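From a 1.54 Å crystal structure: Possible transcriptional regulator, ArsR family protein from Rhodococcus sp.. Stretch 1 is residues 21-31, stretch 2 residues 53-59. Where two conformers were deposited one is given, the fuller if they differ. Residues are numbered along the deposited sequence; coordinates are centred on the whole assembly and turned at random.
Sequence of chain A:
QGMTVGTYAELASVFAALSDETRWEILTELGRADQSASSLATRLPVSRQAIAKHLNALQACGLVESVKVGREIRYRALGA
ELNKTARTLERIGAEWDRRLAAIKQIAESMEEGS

Stretch 1, residues 21-31: ETRWEILTELG
Stretch 2 (53-59) KHLNALQ

How do the two stretches meet? Both are helical, residues 21-31 and 53-59, with phi near -60° to -75° and psi near -40° through most of their length; psi relaxes to -16° at Leu 30. Their N-to-C directions cross at -75°, and the axes approach to 10.7 Å. The backbones come nearest at Arg 23 and His 54, whose CA atoms lie 6.6 Å apart; farther along, Ile 26 CA is 8.4 Å from Leu 55 CA. The contact buries 413 Å² in all.

What holds His 54, the residue with the most covered surface? Its CA-to-CB bond points toward the first helix, with chi1 m (-75°) and chi2 -48°. Arg 23 NH1 donates a hydrogen bond to His 54 ND1 at 3.1 Å and 148°, so ND1 acts as acceptor. The two groups meet at their edges: His 54 ND1 lies near the guanidinium plane and Arg 23 NH1 near the ring plane, though the planes themselves are well inclined to each other. Thr 22 CG2 sits 3.8 Å from His 54 NE2, and Ile 26 CD1 3.7 Å from His 54 CB.

How does Arg 23 reach that ring? Its CA-to-CB bond points sideways, but the chain, with chi1 to chi4 at -74°, -167°, -73° and -92°, brings its end nearer. On the way Arg 23 CD passes 4.1 Å from Leu 58 CD2, so the side chain combines a polar tip with an apolar contact.

What does Leu 58 pack against? The CA-to-CB bond of Leu 58 points toward the first helix, and its m,t rotamer places CD1 3.9 Å from Ile 26 CG2 and 4.1 Å from Leu 27 CD2. Ile 26 CG2 also lies 4.0 Å from Leu 55 CD2, which in turn approaches Leu 30 CD1 at 3.7 Å. Ile 26, Leu 27, Leu 30 and Leu 55 are m,t too, and these buried side chains form a continuous apolar patch beside the polar pair.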

ATOM      1  N   GLU A  21       8.204 -19.943  17.026  0.50 16.41           N
ATOM      2  CA  GLU A  21       9.363 -19.600  16.205  0.50 17.13           C
ATOM      3  C   GLU A  21       8.977 -19.354  14.747  0.50 16.47           C
ATOM      4  O   GLU A  21       9.464 -18.428  14.116  0.50 16.02           O
ATOM      5  CB  GLU A  21      10.401 -20.704  16.267  0.50 18.66           C
ATOM      6  CG  GLU A  21      11.749 -20.242  15.786  0.50 20.34           C
ATOM      7  CD  GLU A  21      12.839 -21.235  16.061  0.50 24.73           C
ATOM      8  OE1 GLU A  21      12.524 -22.376  16.480  0.50 25.29           O
ATOM      9  OE2 GLU A  21      14.014 -20.865  15.853  0.50 27.54           O
ATOM     10  N   THR A  22       8.057 -20.159  14.229  1.00 16.62           N
ATOM     11  CA  THR A  22       7.585 -19.959  12.847  1.00 16.35           C
ATOM     12  C   THR A  22       6.949 -18.561  12.653  1.00 15.39           C
ATOM     13  O   THR A  22       7.152 -17.922  11.654  1.00 14.36           O
ATOM     14  CB  THR A  22       6.574 -21.022  12.469  1.00 17.76           C
ATOM     15  OG1 THR A  22       7.174 -22.320  12.641  1.00 20.75           O
ATOM     16  CG2 THR A  22       6.042 -20.840  10.999  1.00 18.44           C
ATOM     17  N   ARG A  23       6.154 -18.098  13.622  1.00 14.27           N
ATOM     18  CA  ARG A  23       5.579 -16.748  13.519  1.00 12.07           C
ATOM     19  C   ARG A  23       6.684 -15.694  13.548  1.00 11.43           C
ATOM     20  O   ARG A  23       6.552 -14.705  12.868  1.00 11.74           O
ATOM     21  CB  ARG A  23       4.474 -16.524  14.558  1.00 13.08           C
ATOM     22  CG  ARG A  23       3.221 -17.304  14.108  1.00 13.48           C
ATOM     23  CD  ARG A  23       1.998 -16.915  14.874  1.00 14.83           C
ATOM     24  NE  ARG A  23       1.977 -17.410  16.225  1.00 17.19           N
ATOM     25  CZ  ARG A  23       1.423 -18.568  16.597  1.00 19.47           C
ATOM     26  NH1 ARG A  23       0.869 -19.370  15.682  1.00 19.45           N
ATOM     27  NH2 ARG A  23       1.411 -18.920  17.884  1.00 19.05           N
ATOM     28  N   TRP A  24       7.766 -15.900  14.328  1.00 11.55           N
ATOM     29  CA  TRP A  24       8.899 -14.953  14.292  1.00 12.79           C
ATOM     30  C   TRP A  24       9.563 -14.930  12.922  1.00 13.61           C
ATOM     31  O   TRP A  24       9.994 -13.873  12.455  1.00 14.75           O
ATOM     32  CB  TRP A  24       9.936 -15.274  15.371  1.00 13.07           C
ATOM     33  CG  TRP A  24       9.541 -14.680  16.734  1.00 12.77           C
ATOM     34  CD1 TRP A  24       9.077 -15.361  17.843  1.00 13.09           C
ATOM     35  CD2 TRP A  24       9.563 -13.290  17.096  1.00 12.05           C
ATOM     36  NE1 TRP A  24       8.804 -14.479  18.858  1.00 12.63           N
ATOM     37  CE2 TRP A  24       9.128 -13.202  18.450  1.00 14.22           C
ATOM     38  CE3 TRP A  24       9.887 -12.121  16.407  1.00 14.20           C
ATOM     39  CZ2 TRP A  24       8.987 -11.972  19.117  1.00 14.49           C
ATOM     40  CZ3 TRP A  24       9.798 -10.905  17.071  1.00 13.78           C
ATOM     41  CH2 TRP A  24       9.359 -10.837  18.425  1.00 14.69           C
ATOM     42  N   GLU A  25       9.657 -16.104  12.306  0.50 14.88           N
ATOM     43  CA  GLU A  25      10.226 -16.253  10.945  0.50 15.39           C
ATOM     44  C   GLU A  25       9.387 -15.437   9.950  0.50 15.34           C
ATOM     45  O   GLU A  25       9.929 -14.761   9.066  0.50 16.19           O
ATOM     46  CB  GLU A  25      10.263 -17.727  10.484  0.50 16.69           C
ATOM     47  CG  GLU A  25      10.699 -18.764  11.533  0.50 20.34           C
ATOM     48  CD  GLU A  25      12.188 -18.738  11.830  0.50 24.71           C
ATOM     49  OE1 GLU A  25      12.963 -18.246  10.979  0.50 28.15           O
ATOM     50  OE2 GLU A  25      12.595 -19.224  12.913  0.50 26.70           O
ATOM     51  N   ILE A  26       8.059 -15.515  10.091  1.00 14.70           N
ATOM     52  CA  ILE A  26       7.144 -14.754   9.226  1.00 14.08           C
ATOM     53  C   ILE A  26       7.277 -13.265   9.498  1.00 13.61           C
ATOM     54  O   ILE A  26       7.379 -12.457   8.564  1.00 13.92           O
ATOM     55  CB  ILE A  26       5.672 -15.257   9.400  1.00 14.15           C
ATOM     56  CG1 ILE A  26       5.512 -16.705   8.892  1.00 14.68           C
ATOM     57  CG2 ILE A  26       4.633 -14.247   8.829  1.00 14.89           C
ATOM     58  CD1 ILE A  26       4.179 -17.316   9.250  1.00 17.53           C
ATOM     59  N   LEU A  27       7.278 -12.899  10.779  1.00 12.11           N
ATOM     60  CA  LEU A  27       7.350 -11.487  11.144  1.00 12.22           C
ATOM     61  C   LEU A  27       8.635 -10.874  10.597  1.00 12.95           C
ATOM     62  O   LEU A  27       8.618  -9.747  10.095  1.00 15.19           O
ATOM     63  CB  LEU A  27       7.309 -11.286  12.684  1.00 12.56           C
ATOM     64  CG  LEU A  27       5.879 -11.449  13.208  1.00 13.42           C
ATOM     65  CD1 LEU A  27       5.883 -11.477  14.753  1.00 15.97           C
ATOM     66  CD2 LEU A  27       4.908 -10.311  12.781  1.00 12.08           C
ATOM     67  N   THR A  28       9.741 -11.611  10.715  1.00 14.14           N
ATOM     68  CA  THR A  28      11.028 -11.094  10.275  1.00 15.99           C
ATOM     69  C   THR A  28      11.006 -10.838   8.758  1.00 16.02           C
ATOM     70  O   THR A  28      11.469  -9.769   8.271  1.00 16.17           O
ATOM     71  CB  THR A  28      12.120 -12.072  10.657  1.00 16.82           C
ATOM     72  OG1 THR A  28      12.145 -12.148  12.085  1.00 19.26           O
ATOM     73  CG2 THR A  28      13.471 -11.569  10.174  1.00 19.54           C
ATOM     74  N   GLU A  29      10.452 -11.795   8.027  1.00 15.14           N
ATOM     75  CA  GLU A  29      10.257 -11.585   6.592  1.00 15.40           C
ATOM     76  C   GLU A  29       9.423 -10.336   6.299  1.00 15.58           C
ATOM     77  O   GLU A  29       9.823  -9.475   5.488  1.00 16.34           O
ATOM     78  CB  GLU A  29       9.599 -12.815   5.954  1.00 15.58           C
ATOM     79  CG  GLU A  29      10.575 -13.954   5.617  1.00 20.18           C
ATOM     80  CD  GLU A  29      11.712 -13.514   4.632  1.00 27.19           C
ATOM     81  OE1 GLU A  29      11.445 -12.718   3.701  1.00 29.05           O
ATOM     82  OE2 GLU A  29      12.884 -13.934   4.807  1.00 31.60           O
ATOM     83  N   LEU A  30       8.284 -10.231   6.980  1.00 13.98           N
ATOM     84  CA  LEU A  30       7.328  -9.143   6.718  1.00 13.60           C
ATOM     85  C   LEU A  30       7.753  -7.791   7.250  1.00 13.88           C
ATOM     86  O   LEU A  30       7.185  -6.770   6.851  1.00 13.07           O
ATOM     87  CB  LEU A  30       5.956  -9.495   7.285  1.00 13.67           C
ATOM     88  CG  LEU A  30       5.286 -10.748   6.715  1.00 11.43           C
ATOM     89  CD1 LEU A  30       3.896 -10.935   7.356  1.00 15.51           C
ATOM     90  CD2 LEU A  30       5.154 -10.688   5.194  1.00  9.97           C
ATOM     91  N   GLY A  31       8.724  -7.798   8.151  1.00 13.07           N
ATOM     92  CA  GLY A  31       9.285  -6.552   8.658  1.00 16.68           C
ATOM     93  C   GLY A  31      10.356  -6.023   7.716  1.00 18.85           C
ATOM     94  O   GLY A  31      10.702  -4.848   7.798  1.00 21.40           O
ATOM     95  N   LYS A  53      -3.256 -19.261   8.376  1.00 17.23           N
ATOM     96  CA  LYS A  53      -3.687 -19.299   9.764  1.00 17.30           C
ATOM     97  C   LYS A  53      -2.786 -18.416  10.627  1.00 16.10           C
ATOM     98  O   LYS A  53      -3.283 -17.654  11.469  1.00 15.60           O
ATOM     99  CB  LYS A  53      -3.655 -20.735  10.320  1.00 20.01           C
ATOM    100  CG  LYS A  53      -4.827 -21.574   9.833  1.00 25.03           C
ATOM    101  CD  LYS A  53      -4.806 -22.948  10.476  1.00 31.99           C
ATOM    102  CE  LYS A  53      -4.330 -23.973   9.487  1.00 37.54           C
ATOM    103  NZ  LYS A  53      -5.399 -24.156   8.458  1.00 40.44           N
ATOM    104  N   HIS A  54      -1.467 -18.537  10.434  1.00 14.26           N
ATOM    105  CA  HIS A  54      -0.501 -17.689  11.164  1.00 13.70           C
ATOM    106  C   HIS A  54      -0.785 -16.214  10.838  1.00 12.39           C
ATOM    107  O   HIS A  54      -0.754 -15.385  11.764  1.00 11.96           O
ATOM    108  CB  HIS A  54       0.910 -18.028  10.755  1.00 14.71           C
ATOM    109  CG  HIS A  54       1.438 -19.308  11.331  1.00 14.92           C
ATOM    110  ND1 HIS A  54       1.340 -19.636  12.666  1.00 16.89           N
ATOM    111  CD2 HIS A  54       2.083 -20.348  10.737  1.00 18.55           C
ATOM    112  CE1 HIS A  54       1.900 -20.817  12.876  1.00 20.01           C
ATOM    113  NE2 HIS A  54       2.362 -21.267  11.719  1.00 20.30           N
ATOM    114  N   LEU A  55      -0.986 -15.889   9.557  1.00 11.43           N
ATOM    115  CA  LEU A  55      -1.240 -14.489   9.171  1.00 11.37           C
ATOM    116  C   LEU A  55      -2.501 -13.950   9.830  1.00 12.33           C
ATOM    117  O   LEU A  55      -2.534 -12.815  10.306  1.00 11.59           O
ATOM    118  CB  LEU A  55      -1.310 -14.298   7.691  1.00 13.71           C
ATOM    119  CG  LEU A  55       0.019 -14.454   6.983  1.00 10.61           C
ATOM    120  CD1 LEU A  55      -0.273 -14.562   5.481  1.00 14.34           C
ATOM    121  CD2 LEU A  55       1.033 -13.281   7.329  1.00 10.18           C
ATOM    122  N   ASN A  56      -3.539 -14.780   9.877  1.00 12.07           N
ATOM    123  CA  ASN A  56      -4.817 -14.332  10.485  1.00 12.34           C
ATOM    124  C   ASN A  56      -4.580 -14.040  11.960  1.00 11.30           C
ATOM    125  O   ASN A  56      -5.095 -13.022  12.496  1.00 13.68           O
ATOM    126  CB  ASN A  56      -5.924 -15.400  10.289  1.00 13.56           C
ATOM    127  CG  ASN A  56      -6.339 -15.515   8.842  1.00 17.07           C
ATOM    128  OD1 ASN A  56      -6.025 -14.632   8.045  1.00 20.34           O
ATOM    129  ND2 ASN A  56      -7.037 -16.616   8.476  1.00 21.16           N
ATOM    130  N   ALA A  57      -3.817 -14.915  12.618  1.00 12.17           N
ATOM    131  CA  ALA A  57      -3.552 -14.743  14.068  1.00 12.79           C
ATOM    132  C   ALA A  57      -2.743 -13.475  14.268  1.00 12.00           C
ATOM    133  O   ALA A  57      -3.056 -12.651  15.181  1.00 12.65           O
ATOM    134  CB  ALA A  57      -2.820 -15.930  14.631  1.00 13.28           C
ATOM    135  N   LEU A  58      -1.717 -13.302  13.421  1.00 10.88           N
ATOM    136  CA  LEU A  58      -0.896 -12.070  13.518  1.00 10.14           C
ATOM    137  C   LEU A  58      -1.694 -10.787  13.237  1.00  9.59           C
ATOM    138  O   LEU A  58      -1.473  -9.740  13.913  1.00  9.65           O
ATOM    139  CB  LEU A  58       0.334 -12.155  12.607  1.00 10.15           C
ATOM    140  CG  LEU A  58       1.320 -13.242  12.990  1.00 11.13           C
ATOM    141  CD1 LEU A  58       2.355 -13.418  11.859  1.00 10.97           C
ATOM    142  CD2 LEU A  58       2.025 -12.898  14.355  1.00 11.31           C
ATOM    143  N   GLN A  59      -2.597 -10.804  12.259  1.00  9.99           N
ATOM    144  CA  GLN A  59      -3.405  -9.604  12.000  1.00  9.76           C
ATOM    145  C   GLN A  59      -4.378  -9.347  13.135  1.00 10.78           C
ATOM    146  O   GLN A  59      -4.626  -8.177  13.507  1.00 13.05           O
ATOM    147  CB  GLN A  59      -4.179  -9.753  10.682  1.00 11.37           C
ATOM    148  CG  GLN A  59      -3.307  -9.923   9.490  1.00 10.04           C
ATOM    149  CD  GLN A  59      -4.116 -10.149   8.219  1.00 14.30           C
ATOM    150  OE1 GLN A  59      -4.577  -9.220   7.573  1.00 15.01           O
ATOM    151  NE2 GLN A  59      -4.333 -11.397   7.907  1.00 15.84           N
TER